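Local atomic coordinates of oligoribonuclease (PDB entry 6A4D), a protein that hydrolyses small RNA oligonucleotides, probably as a two-subunit exonuclease with an RNase H-like fold. Residues I42-P47 with Q97-Q102; E142-W147 with E179-L184. The protein carries 1 engineered substitution. One frame throughout, in Å; residues are numbered along the deposited sequence.

Interaction 1 (I42-P47 with Q97-Q102); sequences ILAQGP and QEWVPQ
L43 meets the indole of W99 with both its side chain and its backbone. Its CB approaches W99 CZ3 at 3.9 Å, and farther out L43 CD1 comes to 4.2 Å from W99 CE3, so the leucine side chain crosses the indole obliquely at CZ3 and CE3. L43 O, placed by the backbone, stands obliquely to the ring, 3.7 Å from W99 CH2. The L43 side chain also packs on N10 and I35, and its backbone pairs with I35 of strand 28-36. One residue on, A44 makes the closest apolar touch, CB to W99 CZ2 at 3.4 Å. This methyl sits over one face of the indole in a CH-pi contact, A44 CB lying 3.7 Å from the centroid of the W99 six-membered ring and 28° off the ring normal, shifted toward the rim. W99 presents that face because its chi2 of 90° turns the indole broadside to its CA-CB-CG plane, while CG is held opposite the carbonyl carbon. The tryptophan also meets I35 and the ring of F95, and its carbonyl O accepts a hydrogen bond from N10 ND2. No hydrogen bond joins the two segments; the contact is mainly apolar, with L43 O against the indole, and is carried by three residues. That consecutive strand residues both point toward W99 follows from the backbone: L43, with psi at -28°, and A44 both face I35. This is a classic beta bulge in strand 42-50, the outermost strand at that end of the mixed sheet of the RNase H-like exonuclease domain, here packed by a tryptophan from the segment 97-102.

Interaction 2 (E142-W147 with E179-L184); sequences ELAKRW and ELFFKL
R146 NH1 serves two acceptors of E142, one turn back on helix 137-147. A nearly straight bond (170°) runs to E142 OE1 at 2.8 Å, and a more bent one to the backbone E142 O at 2.9 Å; both acceptors lie in the guanidinium plane, which probably fixes its rotation. E142 OE2 takes K145 NZ on its syn side at 2.9 Å, and also pairs with R133 of the second subunit. Away from this network, F181 brings the end of its ring obliquely up to the backbone of the same helix: F181 CE2 comes 3.5 Å from A144 N and F181 CZ 3.6 Å from A144 CA. CG stands opposite the backbone N of F181 (chi1 -168°), which carries the ring from the end of helix 163-180 across to helix 137-147 at the dimer interface, where F182 stacks on F182 of the second subunit. Replacing F181 by an alanine would probably open a gap beside A144 and leave W147 without its apolar neighbour. W147 CE3 lies 4.1 Å from F181 CZ; L143 CD2 sits over one W147 face, toward its rim, and W147 NE1 donates a hydrogen bond to S38 O of the second subunit.

From the N terminus, interaction 1 comes first: it joins strand 42-50 to segment 97-102 and closes a loop of 49 mostly helical residues. The chain then adds strands 107-109 and 134-136 to the sheet before helix 137-147 opens interaction 2, whose 31-residue loop contains most of helix 163-180. The two loops follow in series, neither nesting nor crossing. The centres of interactions 1 and 2 are about 28 Å apart. Helix 163-180 relates them: its early residues L164 and K168 touch Q45, while its far end leads into interaction 2. Both contacts lie within one chain; no other subunit touches interaction 1, while interaction 2, tying helix 137-147 to the C-terminal residues, also meets the second subunit.

Interaction 1 (I42-P47 with Q97-Q102)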
loop_
_atom_site.group_PDB
_atom_site.type_symbol
_atom_site.label_atom_id
_atom_site.label_comp_id
_atom_site.label_asym_id
_atom_site.label_seq_id
_atom_site.Cartn_x
_atom_site.Cartn_y
_atom_site.Cartn_z
ATOM N N ILE A 42 -10.872 16.357 11.713
ATOM C CA ILE A 42 -11.653 16.269 10.489
ATOM C C ILE A 42 -11.973 17.670 9.980
ATOM O O ILE A 42 -12.594 18.388 10.690
ATOM C CB ILE A 42 -12.918 15.417 10.748
ATOM C CG1 ILE A 42 -12.481 13.968 10.931
ATOM C CG2 ILE A 42 -13.892 15.488 9.578
ATOM C CD1 ILE A 42 -13.547 13.024 11.424
ATOM N N LEU A 43 -11.465 18.074 8.820
ATOM C CA LEU A 43 -11.753 19.388 8.238
ATOM C C LEU A 43 -13.009 19.455 7.329
ATOM O O LEU A 43 -13.594 20.526 7.185
ATOM C CB LEU A 43 -10.614 19.900 7.391
ATOM C CG LEU A 43 -9.217 19.855 7.933
ATOM C CD1 LEU A 43 -8.252 20.376 6.880
ATOM C CD2 LEU A 43 -9.084 20.621 9.245
ATOM N N ALA A 44 -13.371 18.345 6.686
ATOM C CA ALA A 44 -14.419 18.336 5.655
ATOM C C ALA A 44 -14.724 16.917 5.219
ATOM O O ALA A 44 -13.810 16.102 5.037
ATOM C CB ALA A 44 -14.022 19.176 4.453
ATOM N N GLN A 45 -16.011 16.630 5.082
ATOM C CA GLN A 45 -16.539 15.310 4.717
ATOM C C GLN A 45 -17.004 15.433 3.291
ATOM O O GLN A 45 -17.621 16.409 2.930
ATOM C CB GLN A 45 -17.705 14.970 5.625
ATOM C CG GLN A 45 -17.459 13.795 6.550
ATOM C CD GLN A 45 -18.251 13.847 7.830
ATOM O OE1 GLN A 45 -17.910 14.619 8.727
ATOM N NE2 GLN A 45 -19.282 12.984 7.953
ATOM N N GLY A 46 -16.700 14.468 2.456
ATOM C CA GLY A 46 -16.923 14.632 1.006
ATOM C C GLY A 46 -18.272 14.122 0.575
ATOM O O GLY A 46 -18.907 13.320 1.280
ATOM N N PRO A 47 -18.717 14.522 -0.620
ATOM C CA PRO A 47 -19.969 13.903 -1.121
ATOM C C PRO A 47 -19.817 12.381 -1.252
ATOM O O PRO A 47 -18.830 11.918 -1.839
ATOM C CB PRO A 47 -20.139 14.555 -2.480
ATOM C CG PRO A 47 -18.772 14.946 -2.922
ATOM C CD PRO A 47 -18.042 15.331 -1.660
ATOM N N GLN A 97 -9.264 19.002 -4.559
ATOM C CA GLN A 97 -8.452 20.122 -5.050
ATOM C C GLN A 97 -8.691 21.389 -4.237
ATOM O O GLN A 97 -7.821 22.239 -4.156
ATOM C CB GLN A 97 -8.748 20.437 -6.505
ATOM C CG GLN A 97 -7.957 19.635 -7.451
ATOM C CD GLN A 97 -8.567 19.666 -8.791
ATOM O OE1 GLN A 97 -9.723 20.021 -8.926
ATOM N NE2 GLN A 97 -7.796 19.325 -9.795
ATOM N N GLU A 98 -9.897 21.493 -3.721
ATOM C CA GLU A 98 -10.278 22.525 -2.803
ATOM C C GLU A 98 -9.509 22.459 -1.496
ATOM O O GLU A 98 -9.210 23.483 -0.945
ATOM C CB GLU A 98 -11.780 22.437 -2.505
ATOM C CG GLU A 98 -12.304 23.480 -1.511
ATOM C CD GLU A 98 -13.800 23.802 -1.709
ATOM O OE1 GLU A 98 -14.620 23.553 -0.790
ATOM O OE2 GLU A 98 -14.174 24.303 -2.796
ATOM N N TRP A 99 -9.222 21.259 -0.982
ATOM C CA TRP A 99 -8.664 21.117 0.363
ATOM C C TRP A 99 -7.187 20.888 0.445
ATOM O O TRP A 99 -6.595 21.207 1.516
ATOM C CB TRP A 99 -9.418 20.065 1.136
ATOM C CG TRP A 99 -10.743 20.510 1.428
ATOM C CD1 TRP A 99 -11.870 20.336 0.661
ATOM C CD2 TRP A 99 -11.129 21.296 2.540
ATOM N NE1 TRP A 99 -12.949 20.928 1.265
ATOM C CE2 TRP A 99 -12.522 21.541 2.416
ATOM C CE3 TRP A 99 -10.440 21.828 3.633
ATOM C CZ2 TRP A 99 -13.236 22.287 3.348
ATOM C CZ3 TRP A 99 -11.162 22.580 4.580
ATOM C CH2 TRP A 99 -12.544 22.802 4.422
ATOM N N VAL A 100 -6.562 20.334 -0.614
ATOM C CA VAL A 100 -5.118 20.093 -0.539
ATOM C C VAL A 100 -4.402 20.188 -1.863
ATOM O O VAL A 100 -4.936 19.797 -2.900
ATOM C CB VAL A 100 -4.836 18.764 0.257
ATOM C CG1 VAL A 100 -5.600 17.599 -0.310
ATOM C CG2 VAL A 100 -3.347 18.454 0.383
ATOM N N PRO A 101 -3.200 20.763 -1.856
ATOM C CA PRO A 101 -2.448 20.862 -3.118
ATOM C C PRO A 101 -2.093 19.500 -3.721
ATOM O O PRO A 101 -1.937 18.542 -2.974
ATOM C CB PRO A 101 -1.134 21.570 -2.732
ATOM C CG PRO A 101 -1.370 22.185 -1.414
ATOM C CD PRO A 101 -2.583 21.555 -0.765
ATOM N N GLN A 102 -1.937 19.474 -5.051
ATOM C CA GLN A 102 -1.653 18.326 -5.823
ATOM C C GLN A 102 -0.319 17.723 -5.364
ATOM O O GLN A 102 0.599 18.436 -4.977
ATOM C CB GLN A 102 -1.643 18.764 -7.312
ATOM C CG GLN A 102 -1.484 17.702 -8.407
ATOM C CD GLN A 102 -0.103 17.120 -8.366
ATOM O OE1 GLN A 102 0.884 17.857 -8.317
ATOM N NE2 GLN A 102 -0.005 15.801 -8.347
#

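Interaction 2 (E142-W147 with E179-L184)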
loop_
_atom_site.group_PDB
_atom_site.type_symbol
_atom_site.label_atom_id
_atom_site.label_comp_id
_atom_site.label_asym_id
_atom_site.label_seq_id
_atom_site.Cartn_x
_atom_site.Cartn_y
_atom_site.Cartn_z
ATOM N N GLU A 142 -0.203 -3.883 12.065
ATOM C CA GLU A 142 0.726 -4.993 12.072
ATOM C C GLU A 142 1.939 -4.754 12.982
ATOM O O GLU A 142 2.393 -5.713 13.590
ATOM C CB GLU A 142 1.148 -5.351 10.685
ATOM C CG GLU A 142 -0.003 -5.935 9.808
ATOM C CD GLU A 142 -0.439 -7.335 10.293
ATOM O OE1 GLU A 142 0.459 -8.138 10.598
ATOM O OE2 GLU A 142 -1.671 -7.606 10.416
ATOM N N LEU A 143 2.464 -3.521 13.088
ATOM C CA LEU A 143 3.491 -3.234 14.058
ATOM C C LEU A 143 2.975 -3.382 15.471
ATOM O O LEU A 143 3.678 -3.909 16.335
ATOM C CB LEU A 143 4.193 -1.901 13.821
ATOM C CG LEU A 143 4.878 -1.843 12.429
ATOM C CD1 LEU A 143 5.290 -0.462 12.015
ATOM C CD2 LEU A 143 6.076 -2.769 12.287
ATOM N N ALA A 144 1.751 -2.922 15.728
ATOM C CA ALA A 144 1.221 -2.993 17.103
ATOM C C ALA A 144 1.034 -4.463 17.537
ATOM O O ALA A 144 1.429 -4.831 18.676
ATOM C CB ALA A 144 -0.084 -2.260 17.222
ATOM N N LYS A 145 0.464 -5.297 16.632
ATOM C CA LYS A 145 0.405 -6.745 16.855
ATOM C C LYS A 145 1.676 -7.359 17.421
ATOM O O LYS A 145 1.642 -8.156 18.342
ATOM C CB LYS A 145 -0.023 -7.495 15.613
ATOM C CG LYS A 145 -1.493 -7.271 15.320
ATOM C CD LYS A 145 -1.878 -7.616 13.905
ATOM C CE LYS A 145 -1.363 -8.983 13.533
ATOM N NZ LYS A 145 -2.224 -9.534 12.464
ATOM N N ARG A 146 2.792 -6.940 16.902
ATOM C CA ARG A 146 4.065 -7.534 17.230
ATOM C C ARG A 146 4.810 -6.817 18.298
ATOM O O ARG A 146 5.552 -7.430 19.002
ATOM C CB ARG A 146 4.967 -7.553 15.990
ATOM C CG ARG A 146 4.374 -8.441 14.912
ATOM C CD ARG A 146 5.267 -8.460 13.671
ATOM N NE ARG A 146 4.745 -9.416 12.676
ATOM C CZ ARG A 146 3.579 -9.315 12.047
ATOM N NH1 ARG A 146 2.739 -8.312 12.267
ATOM N NH2 ARG A 146 3.236 -10.249 11.167
ATOM N N TRP A 147 4.654 -5.513 18.413
ATOM C CA TRP A 147 5.470 -4.773 19.324
ATOM C C TRP A 147 4.659 -4.339 20.534
ATOM O O TRP A 147 5.240 -4.091 21.568
ATOM C CB TRP A 147 6.070 -3.504 18.665
ATOM C CG TRP A 147 7.043 -3.726 17.564
ATOM C CD1 TRP A 147 7.577 -4.903 17.181
ATOM C CD2 TRP A 147 7.611 -2.720 16.684
ATOM N NE1 TRP A 147 8.417 -4.709 16.105
ATOM C CE2 TRP A 147 8.454 -3.379 15.791
ATOM C CE3 TRP A 147 7.415 -1.360 16.527
ATOM C CZ2 TRP A 147 9.161 -2.716 14.815
ATOM C CZ3 TRP A 147 8.138 -0.678 15.571
ATOM C CH2 TRP A 147 8.976 -1.352 14.703
ATOM N N GLU A 179 -1.773 8.336 20.278
ATOM C CA GLU A 179 -1.745 8.475 21.731
ATOM C C GLU A 179 -0.986 7.368 22.458
ATOM O O GLU A 179 -0.204 7.702 23.345
ATOM C CB GLU A 179 -3.170 8.586 22.272
ATOM C CG GLU A 179 -3.269 8.879 23.762
ATOM C CD GLU A 179 -4.681 8.665 24.303
ATOM O OE1 GLU A 179 -5.665 8.597 23.512
ATOM O OE2 GLU A 179 -4.815 8.575 25.535
ATOM N N LEU A 180 -1.162 6.091 22.082
ATOM C CA LEU A 180 -0.580 4.986 22.833
ATOM C C LEU A 180 0.683 4.361 22.289
ATOM O O LEU A 180 1.352 3.624 23.000
ATOM C CB LEU A 180 -1.631 3.872 23.040
ATOM C CG LEU A 180 -2.923 4.306 23.738
ATOM C CD1 LEU A 180 -3.937 3.190 23.691
ATOM C CD2 LEU A 180 -2.635 4.710 25.196
ATOM N N PHE A 181 1.039 4.629 21.047
ATOM C CA PHE A 181 2.089 3.824 20.405
ATOM C C PHE A 181 3.165 4.626 19.792
ATOM O O PHE A 181 4.226 4.123 19.612
ATOM C CB PHE A 181 1.413 2.915 19.366
ATOM C CG PHE A 181 2.273 1.810 18.783
ATOM C CD1 PHE A 181 3.260 1.137 19.515
ATOM C CD2 PHE A 181 1.969 1.344 17.493
ATOM C CE1 PHE A 181 3.972 0.106 18.926
ATOM C CE2 PHE A 181 2.647 0.295 16.925
ATOM C CZ PHE A 181 3.651 -0.330 17.630
ATOM N N PHE A 182 2.942 5.905 19.556
ATOM C CA PHE A 182 3.946 6.770 19.049
ATOM C C PHE A 182 4.437 7.658 20.148
ATOM O O PHE A 182 3.666 8.061 21.004
ATOM C CB PHE A 182 3.317 7.629 17.944
ATOM C CG PHE A 182 3.168 6.910 16.650
ATOM C CD1 PHE A 182 4.269 6.732 15.820
ATOM C CD2 PHE A 182 1.981 6.361 16.285
ATOM C CE1 PHE A 182 4.156 6.073 14.606
ATOM C CE2 PHE A 182 1.862 5.653 15.076
ATOM C CZ PHE A 182 2.948 5.527 14.249
ATOM N N LYS A 183 5.700 8.055 20.068
ATOM C CA LYS A 183 6.329 8.839 21.129
ATOM C C LYS A 183 5.905 10.298 20.962
ATOM O O LYS A 183 5.242 10.846 21.845
ATOM C CB LYS A 183 7.854 8.702 21.089
ATOM C CG LYS A 183 8.475 8.613 22.441
ATOM C CD LYS A 183 9.995 8.626 22.377
ATOM C CE LYS A 183 10.608 7.361 21.840
ATOM N NZ LYS A 183 10.121 6.165 22.553
ATOM N N LEU A 184 6.240 10.910 19.833
ATOM C CA LEU A 184 5.815 12.298 19.543
ATOM C C LEU A 184 5.207 13.099 20.712
ATOM O O LEU A 184 5.840 13.336 21.747
ATOM C CB LEU A 184 4.816 12.314 18.370
ATOM C CG LEU A 184 3.323 12.024 18.627
ATOM C CD1 LEU A 184 2.472 13.262 18.847
ATOM C CD2 LEU A 184 2.773 11.313 17.422
#